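Purine nucleoside phosphorylase (Thermus thermophilus, PDB 1ODK) probably catalyses the reversible phosphorolysis of purine nucleosides, exchanging the base for phosphate to give free purine and a pentose 1-phosphate. Local coordinates at residues His5-Pro10 and Asn41-Leu46; Gly11-Arg16 and Val78-Arg83; Leu18-Pro23 and Val58-Thr63; Ala26-Lys31 and Gly220-Val225; Val86-Ala91 and Gly197-Val202. One frame throughout, in Å; residues are numbered along the deposited sequence.

Along the chain, contacts 1 and 2 cross, contact 3 is nested inside the loop that contact 2 closes, and contact 5 inside that of contact 4. Contacts 3 and 5, centres about 11 Å apart, share the central mixed sheet: strand 16-20 lies between 56-61 and 84-93, and 195-205 flanks the latter. Contact 4 packs helix 23-33 against helix 214-233, its centre about 9 Å from that of contact 3. Contacts 1 and 2 touch through Leu80, their centres about 18 and 17 Å from the chain centre. Contacts 1 and 3, and contact 5 through Thr90, meet a second subunit of the six-chain assembly.

Contact 1: residues His5-Pro10 and Asn41-Leu46; sequences HVRAHP and NDHRGL
Arg7 lays its guanidinium flat on the imidazole of His43, the two centres 3.3 Å apart and the planes tilted by 12°. Arg7 CZ stands 3.1 Å from His43 NE2, displaced toward the rim of the ring, and Arg7 CD adds a CH-pi contact 3.8 Å from the centroid of the His43 ring. The Arg7 chain is extended from CG to NE, and Arg44 CG meets the opposite face of the imidazole. At the ring edge, His43 ND1 donates in the ring plane to a lone pair of His5 O, 3.2 Å away at 157°. A guanidinium this close to NE2 would probably disfavour a second proton on the histidine.

Residues 42-46 lie in the connection of the antiparallel hairpin 37-41/48-53, and Arg7 is the centre of an inverse gamma turn lying against it. Asn41 positions both: with CG anti to its backbone N (chi1 178°), OD1 takes weak bonds from Arg7 N at 3.0 Å and from His43 N, while ND2 donates to Leu46 O at 2.9 Å from above the carbonyl plane. Farther out, His5 CD2 lies 3.8 Å from Arg44 NE, and His5 CB rests 4.0 Å from Leu46 CD1. His5 ND1 is held by Glu76. Phe159 of a neighbouring subunit meets the His5 ring edge-to-face, and Met65 of that subunit packs on His5, Arg44 and Leu46.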
# COMPACT_ATOMS: atom_id res chain seq x y z
N HIS B 5 6.01 16.78 27.48
CA HIS B 5 7.45 16.77 27.22
C HIS B 5 8.14 18.12 27.41
O HIS B 5 9.13 18.22 28.13
CB HIS B 5 7.69 16.20 25.83
CG HIS B 5 6.95 14.92 25.58
ND1 HIS B 5 5.59 14.87 25.40
CD2 HIS B 5 7.38 13.64 25.53
CE1 HIS B 5 5.20 13.62 25.24
NE2 HIS B 5 6.28 12.85 25.32
N VAL B 6 7.63 19.15 26.75
CA VAL B 6 8.20 20.48 26.91
C VAL B 6 7.44 21.07 28.09
O VAL B 6 6.37 21.66 27.93
CB VAL B 6 7.98 21.35 25.65
CG1 VAL B 6 8.61 22.73 25.85
CG2 VAL B 6 8.60 20.67 24.43
N ARG B 7 8.00 20.90 29.28
CA ARG B 7 7.37 21.37 30.51
C ARG B 7 7.55 22.85 30.81
O ARG B 7 8.23 23.23 31.76
CB ARG B 7 7.86 20.52 31.69
CG ARG B 7 7.48 19.05 31.52
CD ARG B 7 7.99 18.18 32.64
NE ARG B 7 7.52 16.80 32.47
CZ ARG B 7 7.83 15.80 33.28
NH1 ARG B 7 8.61 16.01 34.33
NH2 ARG B 7 7.36 14.58 33.04
N ALA B 8 6.91 23.67 29.99
CA ALA B 8 6.97 25.11 30.15
C ALA B 8 5.56 25.64 30.35
O ALA B 8 4.60 24.87 30.34
CB ALA B 8 7.58 25.74 28.91
N HIS B 9 5.44 26.94 30.55
CA HIS B 9 4.14 27.58 30.71
C HIS B 9 3.96 28.53 29.54
O HIS B 9 4.91 29.17 29.10
CB HIS B 9 4.08 28.36 32.03
CG HIS B 9 2.78 29.07 32.25
ND1 HIS B 9 2.35 30.09 31.43
CD2 HIS B 9 1.82 28.89 33.17
CE1 HIS B 9 1.17 30.51 31.85
NE2 HIS B 9 0.82 29.80 32.90
N PRO B 10 2.73 28.63 29.00
CA PRO B 10 2.45 29.52 27.86
C PRO B 10 3.25 30.82 27.83
O PRO B 10 3.75 31.21 26.77
CB PRO B 10 0.95 29.74 27.98
CG PRO B 10 0.47 28.38 28.41
CD PRO B 10 1.49 27.98 29.47
N ASN B 41 12.99 25.20 29.70
CA ASN B 41 12.80 23.76 29.81
C ASN B 41 14.06 22.96 29.54
O ASN B 41 14.84 23.30 28.66
CB ASN B 41 11.72 23.26 28.83
CG ASN B 41 11.54 21.74 28.89
OD1 ASN B 41 10.96 21.21 29.84
ND2 ASN B 41 12.04 21.04 27.87
N ASP B 42 14.25 21.90 30.32
CA ASP B 42 15.39 21.02 30.11
C ASP B 42 14.94 19.57 30.27
O ASP B 42 15.74 18.65 30.14
CB ASP B 42 16.55 21.36 31.07
CG ASP B 42 16.20 21.14 32.52
OD1 ASP B 42 17.05 21.47 33.37
OD2 ASP B 42 15.10 20.64 32.83
N HIS B 43 13.65 19.38 30.52
CA HIS B 43 13.10 18.03 30.67
C HIS B 43 13.36 17.23 29.40
O HIS B 43 13.21 17.75 28.29
CB HIS B 43 11.60 18.08 30.94
CG HIS B 43 11.00 16.73 31.20
ND1 HIS B 43 10.07 16.15 30.37
CD2 HIS B 43 11.23 15.83 32.19
CE1 HIS B 43 9.76 14.95 30.83
NE2 HIS B 43 10.45 14.74 31.93
N ARG B 44 13.75 15.97 29.56
CA ARG B 44 14.06 15.08 28.44
C ARG B 44 15.17 15.61 27.53
O ARG B 44 15.31 15.17 26.39
CB ARG B 44 12.81 14.78 27.62
CG ARG B 44 12.01 13.58 28.15
CD ARG B 44 10.72 13.38 27.38
NE ARG B 44 10.00 12.18 27.80
CZ ARG B 44 10.35 10.93 27.48
NH1 ARG B 44 11.42 10.70 26.73
NH2 ARG B 44 9.62 9.91 27.91
N GLY B 45 15.96 16.54 28.06
CA GLY B 45 17.04 17.11 27.28
C GLY B 45 16.56 18.00 26.15
O GLY B 45 17.36 18.42 25.31
N LEU B 46 15.26 18.29 26.13
CA LEU B 46 14.68 19.15 25.09
C LEU B 46 14.85 20.62 25.48
O LEU B 46 13.88 21.33 25.71
CB LEU B 46 13.19 18.81 24.92
CG LEU B 46 12.89 17.38 24.47
CD1 LEU B 46 11.40 17.10 24.57
CD2 LEU B 46 13.39 17.17 23.04

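Contact 2: residues Gly11-Arg16 and Val78-Arg83; sequences GDVAER and VRLGAR
A Schellman motif at the end of helix 67-79 supplies one side of this contact, and the loop leading into strand 16-20 supplies the other. Gly81 leaves the helix with positive phi (106°), and its N bonds back to Val78 O at 3.1 Å. The turn aims Gly81 O at the loop, where a water bridges the two backbones, donating to Gly81 O at 2.9 Å and to Val13 O at 3.0 Å. One residue past Ala82 the chains bond directly: Arg83 N donates a hydrogen bond to a lone pair of Glu15 O, 2.8 Å away and fairly straight (162°).

Beside the water bridge, Val13 and Leu80 cross at about a right angle, Val13 CG2 touching Leu80 CD1 at 3.9 Å, while Val13 CG1, anti to its own backbone N, faces Ala82 CB at 4.5 Å. Leu80 is buried further by Val6 and Pro10, which lie earlier in the same loop.

Toward solvent the aliphatic part of Glu15 lies against that of Arg83, CG to CG 4.1 Å. The Arg83 chain is bent at chi2 (-70°), which folds its guanidinium back so that Gly81 O stands over one face. Glu15 OE1 stays 4.1 Å from Arg83 NH1, too far for a salt bridge, so any attraction is probably loose. Ser59 OG accepts the N-H of Ala14, tying the loop to strand 56-61. The turn is the return from helix to strand in the beta-alpha-beta crossover 56-61, 67-79, 84-93, whose two parallel strands lie on either side of strand 16-20.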
# COMPACT_ATOMS: atom_id res chain seq x y z
N GLY B 11 3.39 31.48 28.97
CA GLY B 11 4.14 32.73 29.01
C GLY B 11 5.62 32.61 28.67
O GLY B 11 6.26 33.59 28.29
N ASP B 12 6.17 31.41 28.81
CA ASP B 12 7.59 31.17 28.54
C ASP B 12 7.99 31.17 27.07
O ASP B 12 9.11 31.55 26.73
CB ASP B 12 8.03 29.82 29.12
CG ASP B 12 7.96 29.77 30.62
OD1 ASP B 12 8.22 30.81 31.26
OD2 ASP B 12 7.66 28.68 31.16
N VAL B 13 7.08 30.75 26.20
CA VAL B 13 7.37 30.65 24.77
C VAL B 13 6.89 31.83 23.93
O VAL B 13 5.75 32.27 24.06
CB VAL B 13 6.75 29.35 24.20
CG1 VAL B 13 7.07 29.21 22.72
CG2 VAL B 13 7.29 28.15 24.99
N ALA B 14 7.76 32.32 23.06
CA ALA B 14 7.42 33.45 22.19
C ALA B 14 6.63 32.97 20.98
O ALA B 14 6.56 31.77 20.70
CB ALA B 14 8.70 34.15 21.73
N GLU B 15 6.03 33.91 20.27
CA GLU B 15 5.26 33.56 19.08
C GLU B 15 6.19 33.05 17.97
O GLU B 15 5.80 32.20 17.18
CB GLU B 15 4.47 34.77 18.57
CG GLU B 15 3.26 35.11 19.40
CD GLU B 15 2.43 36.22 18.79
OE1 GLU B 15 1.35 36.52 19.34
OE2 GLU B 15 2.84 36.79 17.76
N ARG B 16 7.40 33.59 17.93
CA ARG B 16 8.39 33.21 16.93
C ARG B 16 9.39 32.25 17.55
O ARG B 16 10.00 32.55 18.58
CB ARG B 16 9.12 34.46 16.41
CG ARG B 16 8.17 35.47 15.79
CD ARG B 16 8.88 36.75 15.36
NE ARG B 16 7.95 37.64 14.67
CZ ARG B 16 6.94 38.28 15.26
NH1 ARG B 16 6.14 39.06 14.55
NH2 ARG B 16 6.74 38.14 16.56
N VAL B 78 2.82 24.68 19.94
CA VAL B 78 1.64 25.37 19.47
C VAL B 78 0.68 25.61 20.63
O VAL B 78 0.07 26.68 20.74
CB VAL B 78 0.91 24.57 18.36
CG1 VAL B 78 -0.46 25.17 18.07
CG2 VAL B 78 1.75 24.58 17.09
N ARG B 79 0.56 24.63 21.52
CA ARG B 79 -0.29 24.77 22.68
C ARG B 79 0.27 25.85 23.59
O ARG B 79 -0.48 26.52 24.31
CB ARG B 79 -0.38 23.44 23.45
CG ARG B 79 -1.27 22.39 22.81
CD ARG B 79 -2.67 22.94 22.56
NE ARG B 79 -3.72 21.96 22.82
CZ ARG B 79 -4.08 21.55 24.03
NH1 ARG B 79 -3.48 22.04 25.11
NH2 ARG B 79 -5.06 20.66 24.17
N LEU B 80 1.58 26.03 23.55
CA LEU B 80 2.25 27.03 24.37
C LEU B 80 2.24 28.43 23.75
O LEU B 80 2.79 29.37 24.33
CB LEU B 80 3.69 26.60 24.66
CG LEU B 80 3.84 25.40 25.61
CD1 LEU B 80 5.28 24.90 25.63
CD2 LEU B 80 3.38 25.81 27.01
N GLY B 81 1.64 28.56 22.58
CA GLY B 81 1.56 29.86 21.93
C GLY B 81 2.45 30.12 20.73
O GLY B 81 2.46 31.24 20.21
N ALA B 82 3.20 29.12 20.28
CA ALA B 82 4.07 29.33 19.12
C ALA B 82 3.19 29.56 17.89
O ALA B 82 2.20 28.86 17.68
CB ALA B 82 4.98 28.11 18.91
N ARG B 83 3.57 30.55 17.08
CA ARG B 83 2.81 30.90 15.88
C ARG B 83 3.65 30.84 14.60
O ARG B 83 3.13 30.58 13.52
CB ARG B 83 2.21 32.30 16.04
CG ARG B 83 1.20 32.38 17.16
CD ARG B 83 -0.07 31.61 16.81
NE ARG B 83 -0.74 31.06 17.98
CZ ARG B 83 -1.12 31.77 19.04
NH1 ARG B 83 -0.89 33.08 19.09
NH2 ARG B 83 -1.72 31.17 20.06
O HOH W 1 3.32 32.93 22.39

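Contact 3: residues Leu18-Pro23 and Val58-Thr63; sequences LLPGDP and VSVQTT
Thr63 closes the far end of this parallel strand pair. Its CB stands 3.9 Å from Pro20 O, and from there the two branches part. CG2, anti to the carbonyl carbon, runs 3.6 Å from Leu19 CB, crossing that side chain at about a right angle. OG1 takes the crowded place between backbone N and carbonyl carbon (chi1 67°), 3.4 Å from Gly21 CA, and accepts a hydrogen bond from a water at 2.9 Å; the same water donates to Leu19 O at 2.8 Å.

Behind it the backbones zip together: Leu18 N to Ser59 O at 2.8 Å, Gln61 N to Leu18 O at 2.9 Å, almost along the C=O axis, and Thr63 N to Pro20 O at 3.0 Å. On the face with Leu18, Val60 CG1 touches Pro20 CD. Thr62 lays OG1 and CG2 against Pro23, and its hydroxyl bonds Trp47 O. Asp22 N-caps helix 23-33, its OD1 taking Gly24 N, and Arg44 of a neighbouring subunit packs on Asp22 and Pro23. A parallel strand ending in a Gly-Asp-Pro turn that starts a helix is characteristic of the phosphorylase-superfamily alpha/beta core, whose relatives usually place their phosphate site at this loop.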
# COMPACT_ATOMS: atom_id res chain seq x y z
N LEU B 18 12.64 29.18 16.80
CA LEU B 18 13.58 28.48 15.92
C LEU B 18 13.61 27.05 16.47
O LEU B 18 13.58 26.85 17.69
CB LEU B 18 14.99 29.08 15.98
CG LEU B 18 15.23 30.50 15.46
CD1 LEU B 18 16.71 30.66 15.13
CD2 LEU B 18 14.39 30.78 14.23
N LEU B 19 13.67 26.07 15.57
CA LEU B 19 13.68 24.67 15.96
C LEU B 19 14.92 23.87 15.57
O LEU B 19 14.91 23.17 14.56
CB LEU B 19 12.45 23.96 15.37
CG LEU B 19 11.06 24.48 15.77
CD1 LEU B 19 9.98 23.77 14.97
CD2 LEU B 19 10.85 24.26 17.26
N PRO B 20 16.01 23.98 16.35
CA PRO B 20 17.18 23.19 15.95
C PRO B 20 16.93 21.77 16.47
O PRO B 20 16.11 21.57 17.36
CB PRO B 20 18.33 23.89 16.68
CG PRO B 20 17.67 24.42 17.93
CD PRO B 20 16.34 24.94 17.42
N GLY B 21 17.61 20.77 15.90
CA GLY B 21 17.40 19.41 16.38
C GLY B 21 18.29 19.09 17.56
O GLY B 21 17.91 18.36 18.48
N ASP B 22 19.49 19.66 17.54
CA ASP B 22 20.51 19.45 18.57
C ASP B 22 20.42 20.45 19.74
O ASP B 22 20.49 21.66 19.55
CB ASP B 22 21.87 19.56 17.87
CG ASP B 22 23.04 19.43 18.81
OD1 ASP B 22 22.85 19.23 20.03
OD2 ASP B 22 24.18 19.53 18.31
N PRO B 23 20.27 19.94 20.98
CA PRO B 23 20.18 20.82 22.16
C PRO B 23 21.43 21.68 22.37
O PRO B 23 21.34 22.79 22.91
CB PRO B 23 19.94 19.83 23.30
CG PRO B 23 20.63 18.59 22.83
CD PRO B 23 20.22 18.52 21.39
N VAL B 58 11.97 35.91 20.88
CA VAL B 58 12.25 34.74 20.05
C VAL B 58 12.62 33.55 20.95
O VAL B 58 13.41 33.69 21.88
CB VAL B 58 13.43 35.01 19.07
CG1 VAL B 58 13.84 33.72 18.37
CG2 VAL B 58 13.00 36.05 18.03
N SER B 59 12.03 32.40 20.66
CA SER B 59 12.32 31.19 21.42
C SER B 59 13.14 30.25 20.53
O SER B 59 13.06 30.32 19.30
CB SER B 59 11.04 30.49 21.86
OG SER B 59 10.36 31.23 22.86
N VAL B 60 13.94 29.40 21.16
CA VAL B 60 14.78 28.43 20.45
C VAL B 60 14.49 27.12 21.17
O VAL B 60 14.89 26.94 22.32
CB VAL B 60 16.28 28.79 20.59
CG1 VAL B 60 17.12 27.80 19.79
CG2 VAL B 60 16.52 30.21 20.11
N GLN B 61 13.81 26.21 20.48
CA GLN B 61 13.42 24.93 21.07
C GLN B 61 13.99 23.69 20.39
O GLN B 61 13.80 23.48 19.20
CB GLN B 61 11.89 24.84 21.10
CG GLN B 61 11.34 23.50 21.60
CD GLN B 61 11.69 23.23 23.05
OE1 GLN B 61 11.38 24.04 23.93
NE2 GLN B 61 12.34 22.10 23.31
N THR B 62 14.66 22.86 21.18
CA THR B 62 15.25 21.61 20.70
C THR B 62 14.13 20.66 20.28
O THR B 62 13.14 20.52 21.01
CB THR B 62 16.06 20.93 21.82
OG1 THR B 62 17.11 21.80 22.25
CG2 THR B 62 16.64 19.61 21.35
N THR B 63 14.27 20.01 19.13
CA THR B 63 13.24 19.08 18.66
C THR B 63 13.64 17.61 18.81
O THR B 63 12.78 16.73 18.84
CB THR B 63 12.92 19.27 17.17
OG1 THR B 63 14.07 18.89 16.41
CG2 THR B 63 12.55 20.72 16.86
O HOH W 2 14.52 20.49 13.98

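Contact 4: residues Ala26-Lys31 and Gly220-Val225; sequences AEWIAK and GVRRMV
Apolar packing carries the whole contact between helices 23-33 and 214-233. The axes of segments 26-31 and 220-225 stay 11.7 Å apart at closest and cross at -58°, a wide separation spanned by Trp28 and Ile29. Ile29 and Val225 meet obliquely, branch to branch: Ile29 CD1 lies 3.8 Å from Val225 CG2, and Ile29 CG2 is 3.8 Å from Val225 CG1. Leu18, on the sheet beneath, also touches Val225.

Aromatic contacts are made mainly by the rim of Trp28. With CG anti to the backbone N (chi1 176°), the indole reaches across to the other helix, and its CH2 comes edge-on to Arg222 CA at 3.8 Å. Arg222 CB is 3.9 Å from that same CH2. Trp28 CZ3 approaches Val221 CG1 at 4.0 Å and, at the ring edge, Val225 CG2 at 4.2 Å.

Charged groups stand aside. Only the aliphatic root of Arg222 touches the indole; its chain bends at chi3 and leads the guanidinium away to Tyr146 OH and to salt bridges with Glu219 and Glu226. No hydrogen bond or salt bridge links the two segments, so the direct contact rests on apolar packing, while the arginine's charge is probably balanced by the two glutamates of its own helix.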
# COMPACT_ATOMS: atom_id res chain seq x y z
N ALA B 26 20.90 24.56 20.17
CA ALA B 26 19.89 25.47 20.71
C ALA B 26 20.56 26.41 21.71
O ALA B 26 20.33 27.62 21.69
CB ALA B 26 18.79 24.67 21.40
N GLU B 27 21.37 25.84 22.60
CA GLU B 27 22.07 26.62 23.61
C GLU B 27 22.99 27.66 22.96
O GLU B 27 23.00 28.82 23.36
CB GLU B 27 22.90 25.70 24.51
CG GLU B 27 23.74 26.43 25.54
CD GLU B 27 24.53 25.47 26.41
OE1 GLU B 27 25.32 24.67 25.87
OE2 GLU B 27 24.35 25.52 27.65
N TRP B 28 23.74 27.23 21.95
CA TRP B 28 24.65 28.12 21.25
C TRP B 28 23.90 29.28 20.60
O TRP B 28 24.36 30.43 20.64
CB TRP B 28 25.42 27.34 20.17
CG TRP B 28 26.30 28.22 19.35
CD1 TRP B 28 27.53 28.70 19.69
CD2 TRP B 28 26.00 28.75 18.05
NE1 TRP B 28 28.01 29.51 18.68
CE2 TRP B 28 27.09 29.56 17.67
CE3 TRP B 28 24.90 28.63 17.18
CZ2 TRP B 28 27.12 30.24 16.45
CZ3 TRP B 28 24.94 29.31 15.97
CH2 TRP B 28 26.04 30.10 15.61
N ILE B 29 22.76 28.98 19.99
CA ILE B 29 21.96 30.00 19.33
C ILE B 29 21.46 31.03 20.34
O ILE B 29 21.57 32.23 20.13
CB ILE B 29 20.72 29.39 18.62
CG1 ILE B 29 21.16 28.49 17.47
CG2 ILE B 29 19.81 30.49 18.11
CD1 ILE B 29 20.01 27.71 16.86
N ALA B 30 20.89 30.54 21.44
CA ALA B 30 20.35 31.42 22.46
C ALA B 30 21.42 32.36 23.03
O ALA B 30 21.22 33.57 23.10
CB ALA B 30 19.73 30.60 23.58
N LYS B 31 22.55 31.80 23.43
CA LYS B 31 23.63 32.58 24.00
C LYS B 31 24.33 33.51 23.01
O LYS B 31 24.76 34.60 23.38
CB LYS B 31 24.66 31.64 24.65
CG LYS B 31 24.16 31.00 25.93
CD LYS B 31 25.12 29.94 26.46
CE LYS B 31 24.81 29.62 27.92
NZ LYS B 31 23.36 29.32 28.13
N GLY B 220 28.29 27.19 8.38
CA GLY B 220 27.03 26.98 7.68
C GLY B 220 25.89 27.14 8.67
O GLY B 220 24.86 27.73 8.36
N VAL B 221 26.08 26.61 9.87
CA VAL B 221 25.08 26.72 10.92
C VAL B 221 24.85 28.18 11.31
O VAL B 221 23.71 28.62 11.51
CB VAL B 221 25.52 25.93 12.17
CG1 VAL B 221 24.60 26.28 13.35
CG2 VAL B 221 25.48 24.43 11.88
N ARG B 222 25.93 28.95 11.42
CA ARG B 222 25.80 30.36 11.79
C ARG B 222 25.00 31.12 10.74
O ARG B 222 24.13 31.92 11.07
CB ARG B 222 27.18 31.01 11.95
CG ARG B 222 27.12 32.44 12.50
CD ARG B 222 28.44 33.17 12.26
NE ARG B 222 28.67 33.41 10.83
CZ ARG B 222 27.96 34.24 10.08
NH1 ARG B 222 26.95 34.92 10.60
NH2 ARG B 222 28.24 34.37 8.79
N ARG B 223 25.31 30.87 9.47
CA ARG B 223 24.62 31.54 8.36
C ARG B 223 23.14 31.21 8.35
O ARG B 223 22.29 32.08 8.17
CB ARG B 223 25.24 31.12 7.03
CG ARG B 223 26.71 31.48 6.88
CD ARG B 223 27.28 30.86 5.61
NE ARG B 223 28.65 31.31 5.35
CZ ARG B 223 29.36 30.96 4.29
NH1 ARG B 223 28.84 30.15 3.38
NH2 ARG B 223 30.59 31.43 4.14
N MET B 224 22.83 29.93 8.54
CA MET B 224 21.46 29.46 8.55
C MET B 224 20.63 30.11 9.67
O MET B 224 19.48 30.51 9.45
CB MET B 224 21.46 27.93 8.66
CG MET B 224 20.31 27.32 9.41
SD MET B 224 20.52 25.54 9.41
CE MET B 224 21.53 25.28 10.86
N VAL B 225 21.21 30.21 10.86
CA VAL B 225 20.51 30.81 12.00
C VAL B 225 20.27 32.30 11.79
O VAL B 225 19.19 32.81 12.10
CB VAL B 225 21.32 30.60 13.31
CG1 VAL B 225 20.66 31.35 14.46
CG2 VAL B 225 21.40 29.11 13.63

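Contact 5: residues Val86-Ala91 and Gly197-Val202; sequences VRVGTA and GAILAV
Backbone bonds dominate this pair of parallel strands, whose segments run 35° apart. Arg87 N donates to Gly197 O at 2.9 Å and Ile199 N to Arg87 O at 3.0 Å. The next rung, Gly89 N to Ile199 O, is weak at 3.4 Å, after which Ala201 N to Gly89 O tightens to 2.9 Å and Ala91 N to Ala201 O, at 3.1 Å, is the last within these segments. CA-H...O contacts, mostly to the same carbonyl oxygens, accompany them.

Apolar contacts lie on both faces. Val88 CG1 meets Ile199 CG2 at 3.8 Å on the face covered by helix 214-233, where Met224 also packs on Ile199. On the other face Ala91 CB sits 3.6 Å from Leu200 CD1.

The charged interaction belongs to Arg87, extended from CG to NE. Leu200 CD2 rests over a face of its guanidinium, 3.5 Å from Arg87 NH2, and Gly89, having no side chain, lets the group lie over its backbone N. Glu181 and Glu179 bind NH2 and NE of Arg87 in salt bridges, which would balance the buried charge. The pair lies in the central mixed sheet, flanked by helices, of the phosphorylase-superfamily alpha/beta fold.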
# COMPACT_ATOMS: atom_id res chain seq x y z
N VAL B 86 10.40 28.01 12.70
CA VAL B 86 11.36 27.75 11.64
C VAL B 86 12.41 26.73 12.05
O VAL B 86 13.20 26.95 12.96
CB VAL B 86 12.06 29.06 11.20
CG1 VAL B 86 13.13 28.77 10.15
CG2 VAL B 86 11.03 30.04 10.64
N ARG B 87 12.39 25.59 11.36
CA ARG B 87 13.38 24.56 11.63
C ARG B 87 14.72 25.00 11.07
O ARG B 87 14.80 25.54 9.97
CB ARG B 87 12.98 23.22 10.98
CG ARG B 87 14.13 22.20 10.91
CD ARG B 87 13.65 20.81 10.50
NE ARG B 87 14.72 20.00 9.92
CZ ARG B 87 15.81 19.60 10.58
NH1 ARG B 87 15.98 19.93 11.86
NH2 ARG B 87 16.73 18.89 9.95
N VAL B 88 15.77 24.80 11.86
CA VAL B 88 17.12 25.11 11.43
C VAL B 88 17.90 23.85 11.75
O VAL B 88 17.96 23.42 12.91
CB VAL B 88 17.73 26.32 12.19
CG1 VAL B 88 17.06 27.61 11.73
CG2 VAL B 88 17.59 26.14 13.70
N GLY B 89 18.46 23.23 10.73
CA GLY B 89 19.20 22.00 10.98
C GLY B 89 20.19 21.67 9.90
O GLY B 89 20.52 22.50 9.06
N THR B 90 20.65 20.42 9.93
CA THR B 90 21.62 19.93 8.96
C THR B 90 20.96 18.94 8.02
O THR B 90 19.90 18.39 8.32
CB THR B 90 22.78 19.24 9.67
OG1 THR B 90 22.25 18.27 10.59
CG2 THR B 90 23.62 20.26 10.43
N ALA B 91 21.60 18.71 6.88
CA ALA B 91 21.07 17.79 5.89
C ALA B 91 22.19 17.15 5.09
O ALA B 91 23.26 17.73 4.92
CB ALA B 91 20.11 18.52 4.95
N GLY B 197 8.45 26.86 8.49
CA GLY B 197 9.44 26.98 7.45
C GLY B 197 10.66 26.18 7.87
O GLY B 197 10.76 25.75 9.02
N ALA B 198 11.58 25.97 6.93
CA ALA B 198 12.79 25.23 7.24
C ALA B 198 13.94 25.65 6.35
O ALA B 198 13.80 25.82 5.14
CB ALA B 198 12.54 23.72 7.08
N ILE B 199 15.10 25.85 6.98
CA ILE B 199 16.30 26.18 6.25
C ILE B 199 17.34 25.21 6.80
O ILE B 199 17.38 24.94 8.00
CB ILE B 199 16.73 27.65 6.47
CG1 ILE B 199 18.01 27.92 5.68
CG2 ILE B 199 16.89 27.94 7.95
CD1 ILE B 199 18.40 29.38 5.64
N LEU B 200 18.15 24.65 5.91
CA LEU B 200 19.15 23.67 6.33
C LEU B 200 20.54 24.00 5.83
O LEU B 200 20.70 24.70 4.84
CB LEU B 200 18.77 22.28 5.81
CG LEU B 200 17.38 21.74 6.13
CD1 LEU B 200 17.15 20.46 5.34
CD2 LEU B 200 17.24 21.48 7.63
N ALA B 201 21.53 23.48 6.53
CA ALA B 201 22.92 23.65 6.15
C ALA B 201 23.41 22.24 5.81
O ALA B 201 23.25 21.32 6.60
CB ALA B 201 23.73 24.22 7.31
N VAL B 202 23.98 22.07 4.62
CA VAL B 202 24.49 20.76 4.21
C VAL B 202 25.69 20.40 5.09
O VAL B 202 26.68 21.14 5.14
CB VAL B 202 24.93 20.77 2.73
CG1 VAL B 202 25.51 19.41 2.35
CG2 VAL B 202 23.74 21.10 1.84